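Side-chain contacts in 4-hydroxy-tetrahydrodipicolinate synthase (Aquifex aeolicus, PDB 2EHH), which probably catalyses the condensation of pyruvate with aspartate semialdehyde to 4-hydroxy-tetrahydrodipicolinate, a step in lysine biosynthesis: residues Ala80-Glu83 / Ala84-Thr88; Thr110-Gly113 / Leu114-Phe118. All coordinates share one frame; numbering follows the deposited sequence.

Interaction 1 of 2, residues Ala80-Glu83 / Ala84-Thr88; sequences ATHE and AVHLT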
loop_
_atom_site.group_PDB
_atom_site.type_symbol
_atom_site.label_atom_id
_atom_site.label_comp_id
_atom_site.label_asym_id
_atom_site.label_seq_id
_atom_site.Cartn_x
_atom_site.Cartn_y
_atom_site.Cartn_z
ATOM N N ALA A 80 15.012 20.238 -6.724
ATOM C CA ALA A 80 15.161 21.693 -6.612
ATOM C C ALA A 80 15.082 22.263 -8.028
ATOM O O ALA A 80 15.941 21.987 -8.862
ATOM C CB ALA A 80 16.505 22.042 -5.976
ATOM N N THR A 81 14.050 23.056 -8.295
ATOM C CA THR A 81 13.839 23.633 -9.620
ATOM C C THR A 81 15.011 24.460 -10.165
ATOM O O THR A 81 15.477 24.216 -11.276
ATOM C CB THR A 81 12.556 24.489 -9.628
ATOM O OG1 THR A 81 11.469 23.703 -9.119
ATOM C CG2 THR A 81 12.212 24.944 -11.051
ATOM N N HIS A 82 15.492 25.427 -9.390
ATOM C CA HIS A 82 16.605 26.273 -9.835
ATOM C C HIS A 82 17.770 25.422 -10.325
ATOM O O HIS A 82 18.324 25.650 -11.400
ATOM C CB HIS A 82 17.086 27.170 -8.692
ATOM C CG HIS A 82 18.046 28.239 -9.125
ATOM N ND1 HIS A 82 17.645 29.364 -9.811
ATOM C CD2 HIS A 82 19.388 28.345 -8.976
ATOM C CE1 HIS A 82 18.700 30.122 -10.066
ATOM N NE2 HIS A 82 19.769 29.525 -9.569
ATOM N N GLU A 83 18.138 24.439 -9.514
ATOM C CA GLU A 83 19.230 23.533 -9.833
ATOM C C GLU A 83 18.953 22.730 -11.108
ATOM O O GLU A 83 19.834 22.576 -11.958
ATOM C CB GLU A 83 19.454 22.595 -8.646
ATOM C CG GLU A 83 20.288 21.363 -8.935
ATOM C CD GLU A 83 20.455 20.484 -7.705
ATOM O OE1 GLU A 83 21.351 20.765 -6.878
ATOM O OE2 GLU A 83 19.674 19.519 -7.558
ATOM N N ALA A 84 17.732 22.221 -11.241
ATOM C CA ALA A 84 17.369 21.445 -12.423
ATOM C C ALA A 84 17.457 22.311 -13.682
ATOM O O ALA A 84 17.819 21.821 -14.753
ATOM C CB ALA A 84 15.953 20.874 -12.271
ATOM N N VAL A 85 17.111 23.590 -13.561
ATOM C CA VAL A 85 17.182 24.484 -14.710
ATOM C C VAL A 85 18.636 24.631 -15.153
ATOM O O VAL A 85 18.954 24.481 -16.335
ATOM C CB VAL A 85 16.624 25.887 -14.385
ATOM C CG1 VAL A 85 16.933 26.850 -15.527
ATOM C CG2 VAL A 85 15.118 25.810 -14.176
ATOM N N HIS A 86 19.519 24.920 -14.202
ATOM C CA HIS A 86 20.930 25.089 -14.522
ATOM C C HIS A 86 21.557 23.863 -15.172
ATOM O O HIS A 86 22.248 23.979 -16.180
ATOM C CB HIS A 86 21.726 25.473 -13.271
ATOM C CG HIS A 86 21.621 26.924 -12.915
ATOM N ND1 HIS A 86 22.529 27.558 -12.092
ATOM C CD2 HIS A 86 20.718 27.870 -13.272
ATOM C CE1 HIS A 86 22.192 28.828 -11.959
ATOM N NE2 HIS A 86 21.095 29.044 -12.667
ATOM N N LEU A 87 21.310 22.687 -14.606
ATOM C CA LEU A 87 21.877 21.464 -15.160
ATOM C C LEU A 87 21.291 21.152 -16.535
ATOM O O LEU A 87 21.987 20.658 -17.418
ATOM C CB LEU A 87 21.640 20.289 -14.206
ATOM C CG LEU A 87 22.394 18.999 -14.533
ATOM C CD1 LEU A 87 23.877 19.296 -14.730
ATOM C CD2 LEU A 87 22.197 17.995 -13.405
ATOM N N THR A 88 20.008 21.442 -16.717
ATOM C CA THR A 88 19.373 21.185 -17.999
ATOM C C THR A 88 19.943 22.167 -19.029
ATOM O O THR A 88 20.131 21.821 -20.197
ATOM C CB THR A 88 17.844 21.335 -17.898
ATOM O OG1 THR A 88 17.342 20.410 -16.923
ATOM C CG2 THR A 88 17.189 21.034 -19.234
#
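His82 and His86, one turn apart near the start of helix 81-93, form the aromatic part of this contact. Their ring centroids lie 4.4 Å apart with planes turned by 49°, an oblique pairing that is neither a stack nor edge-to-face. Each ring has CD2 of the other above one face, displaced toward the rim. The closest approach, His82 NE2 to His86 NE2 at 3.4 Å, has poor geometry for a hydrogen bond. With CG of His82 anti to its backbone N (chi1 -169°) and CG of His86 beside its own N, the rings come together although their residues are a turn apart.

Backbone hydrogen bonds make up the second group. Ala84 N donates to Ala80 O (3.0 Å) and Val85 N to Thr81 O (2.9 Å), then His86 N to His82 O and Leu87 N to Glu83 O, giving the regular pattern of a first helical turn. Ala80 occupies the N-cap. One turn on, Ala84 O accepts from both Thr88 N and Thr88 OG1, which arrive from opposite faces of its carbonyl plane; the OG1 bond is 2.6 Å long.

Side-chain packing makes up the third group. CG2 of Val85 rests 3.3 Å from the carbonyl oxygen Thr81 O, and Val85 goes on to touch Val121 of helix 111-124, while Leu87 packs on Phe52 and His55 of helix 52-66.

The chemistry therefore divides by side: the exposed imidazoles meet by ring contact, without a hydrogen bond between them, whereas the buried threonine hydroxyls are satisfied, Thr81 probably by His117 on the next helix and Thr88 by Thr76 as well as Ala84 O.

Interaction 2 of 2, residues Thr110-Gly113 / Leu114-Phe118; sequences TQRG and LYEHF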
loop_
_atom_site.group_PDB
_atom_site.type_symbol
_atom_site.label_atom_id
_atom_site.label_comp_id
_atom_site.label_asym_id
_atom_site.label_seq_id
_atom_site.Cartn_x
_atom_site.Cartn_y
_atom_site.Cartn_z
ATOM N N THR A 110 3.058 19.574 -4.568
ATOM C CA THR A 110 1.672 19.410 -4.985
ATOM C C THR A 110 1.711 19.300 -6.508
ATOM O O THR A 110 2.766 19.505 -7.123
ATOM C CB THR A 110 0.832 20.639 -4.612
ATOM O OG1 THR A 110 1.339 21.782 -5.308
ATOM C CG2 THR A 110 0.898 20.901 -3.113
ATOM N N GLN A 111 0.578 18.975 -7.121
ATOM C CA GLN A 111 0.538 18.868 -8.576
ATOM C C GLN A 111 0.855 20.220 -9.207
ATOM O O GLN A 111 1.475 20.289 -10.271
ATOM C CB GLN A 111 -0.837 18.374 -9.045
ATOM C CG GLN A 111 -1.124 16.918 -8.688
ATOM C CD GLN A 111 -0.080 15.957 -9.243
ATOM O OE1 GLN A 111 0.268 16.007 -10.429
ATOM N NE2 GLN A 111 0.415 15.064 -8.388
ATOM N N ARG A 112 0.434 21.301 -8.552
ATOM C CA ARG A 112 0.718 22.636 -9.065
ATOM C C ARG A 112 2.235 22.818 -9.029
ATOM O O ARG A 112 2.834 23.365 -9.961
ATOM C CB ARG A 112 0.022 23.699 -8.205
ATOM C CG ARG A 112 0.285 25.151 -8.606
ATOM C CD ARG A 112 0.198 25.370 -10.116
ATOM N NE ARG A 112 -0.146 26.752 -10.447
ATOM C CZ ARG A 112 0.389 27.446 -11.448
ATOM N NH1 ARG A 112 1.307 26.898 -12.226
ATOM N NH2 ARG A 112 -0.004 28.691 -11.676
ATOM N N GLY A 113 2.845 22.332 -7.950
ATOM C CA GLY A 113 4.283 22.420 -7.803
ATOM C C GLY A 113 4.989 21.631 -8.888
ATOM O O GLY A 113 5.996 22.080 -9.428
ATOM N N LEU A 114 4.469 20.450 -9.213
ATOM C CA LEU A 114 5.075 19.627 -10.253
ATOM C C LEU A 114 4.936 20.324 -11.602
ATOM O O LEU A 114 5.845 20.282 -12.430
ATOM C CB LEU A 114 4.407 18.249 -10.303
ATOM C CG LEU A 114 4.646 17.354 -9.081
ATOM C CD1 LEU A 114 3.947 16.016 -9.259
ATOM C CD2 LEU A 114 6.157 17.148 -8.905
ATOM N N TYR A 115 3.789 20.961 -11.819
ATOM C CA TYR A 115 3.546 21.686 -13.066
ATOM C C TYR A 115 4.557 22.823 -13.209
ATOM O O TYR A 115 5.249 22.933 -14.225
ATOM C CB TYR A 115 2.125 22.263 -13.072
ATOM C CG TYR A 115 1.870 23.266 -14.176
ATOM C CD1 TYR A 115 1.782 22.866 -15.510
ATOM C CD2 TYR A 115 1.722 24.620 -13.884
ATOM C CE1 TYR A 115 1.547 23.797 -16.528
ATOM C CE2 TYR A 115 1.487 25.558 -14.891
ATOM C CZ TYR A 115 1.399 25.141 -16.208
ATOM O OH TYR A 115 1.144 26.067 -17.196
ATOM N N GLU A 116 4.652 23.665 -12.187
ATOM C CA GLU A 116 5.587 24.788 -12.248
ATOM C C GLU A 116 7.040 24.340 -12.375
ATOM O O GLU A 116 7.847 25.014 -13.012
ATOM C CB GLU A 116 5.405 25.698 -11.030
ATOM C CG GLU A 116 4.035 26.355 -10.996
ATOM C CD GLU A 116 3.928 27.467 -9.974
ATOM O OE1 GLU A 116 2.790 27.905 -9.699
ATOM O OE2 GLU A 116 4.976 27.908 -9.454
ATOM N N HIS A 117 7.369 23.194 -11.785
ATOM C CA HIS A 117 8.728 22.661 -11.859
ATOM C C HIS A 117 9.110 22.366 -13.311
ATOM O O HIS A 117 10.064 22.932 -13.852
ATOM C CB HIS A 117 8.826 21.372 -11.034
ATOM C CG HIS A 117 10.163 20.699 -11.101
ATOM N ND1 HIS A 117 11.280 21.185 -10.450
ATOM C CD2 HIS A 117 10.558 19.563 -11.724
ATOM C CE1 HIS A 117 12.300 20.374 -10.666
ATOM N NE2 HIS A 117 11.888 19.381 -11.439
ATOM N N PHE A 118 8.350 21.480 -13.939
ATOM C CA PHE A 118 8.616 21.091 -15.313
ATOM C C PHE A 118 8.416 22.232 -16.298
ATOM O O PHE A 118 9.154 22.347 -17.277
ATOM C CB PHE A 118 7.742 19.895 -15.691
ATOM C CG PHE A 118 8.195 18.603 -15.067
ATOM C CD1 PHE A 118 9.277 17.904 -15.594
ATOM C CD2 PHE A 118 7.565 18.105 -13.932
ATOM C CE1 PHE A 118 9.733 16.725 -14.997
ATOM C CE2 PHE A 118 8.010 16.926 -13.326
ATOM C CZ PHE A 118 9.097 16.236 -13.860
#
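Glu116 reaches back one helical turn over Arg112, and its side chain can be followed outward. CB lies 3.6 Å from Arg112 O, the carbonyl that also accepts Glu116 N, at 2.9 Å and an N-H...O angle of 173°. With CG beside the backbone N and anti to the carbonyl carbon (chi1 -64°), Glu116 CG stays close to the same oxygen, 3.4 Å from Arg112 O. The chain then runs extended, placing Glu116 CD 3.8 Å from Arg112 CZ and carrying the carboxylate over one face of the guanidinium, with the two planes 81° apart. At the tip, Glu116 OE1 stands above the centre of that group, 3.0 Å from Arg112 CZ. The salt bridge is thus electrostatic, with no N-H aimed at the oxygen; the position of Arg112 NH1 is less certain in the model. Shortened to an alanine here, the side chain would lose its carboxylate, which would probably leave the Arg112 guanidinium without this counter-charge and freer to turn.

Nearer the helix start, Thr110 is the N-cap: its OG1 accepts from Gly113 N at 3.1 Å. Gln111 crosses Leu114, with NE2 3.8 Å from Leu114 CD1, and its amide is held by Thr146, Ser143 and Glu141.

Helix 111-124 belongs to the beta-alpha-beta unit between strands 98-102 and 129-133 of the barrel. His117 and Phe118 lean on Val101 of strand 98-102, while Tyr115 and Phe118 touch Leu150 of helix 144-153, Tyr115 also making a cation-pi contact with Lys149. Glu116 and His117 in addition pack against Leu268 and Pro269 of the second subunit.

Both interactions are first turns of helices that surround the barrel, in successive beta-alpha-beta units sharing strand 98-102, and their centres lie about 14 Å apart. They meet where Thr81 OG1 comes within 2.9 Å of His117 ND1, a probable hydrogen bond, with Ala84 CB packed on the same imidazole. Each is partly buried: Ala84 and Leu87 in interaction 1, and Leu114, Tyr115 and Phe118 in interaction 2, are buried, while His82, Glu83, His86 and Arg112 are exposed. The outer chemistry differs: interaction 1 pairs two histidine rings, interaction 2 sets a carboxylate over a guanidinium. So do the starts, a threonine hydroxyl capping 111-124 where alanine precedes 81-93. Both also touch Leu268 of the second subunit.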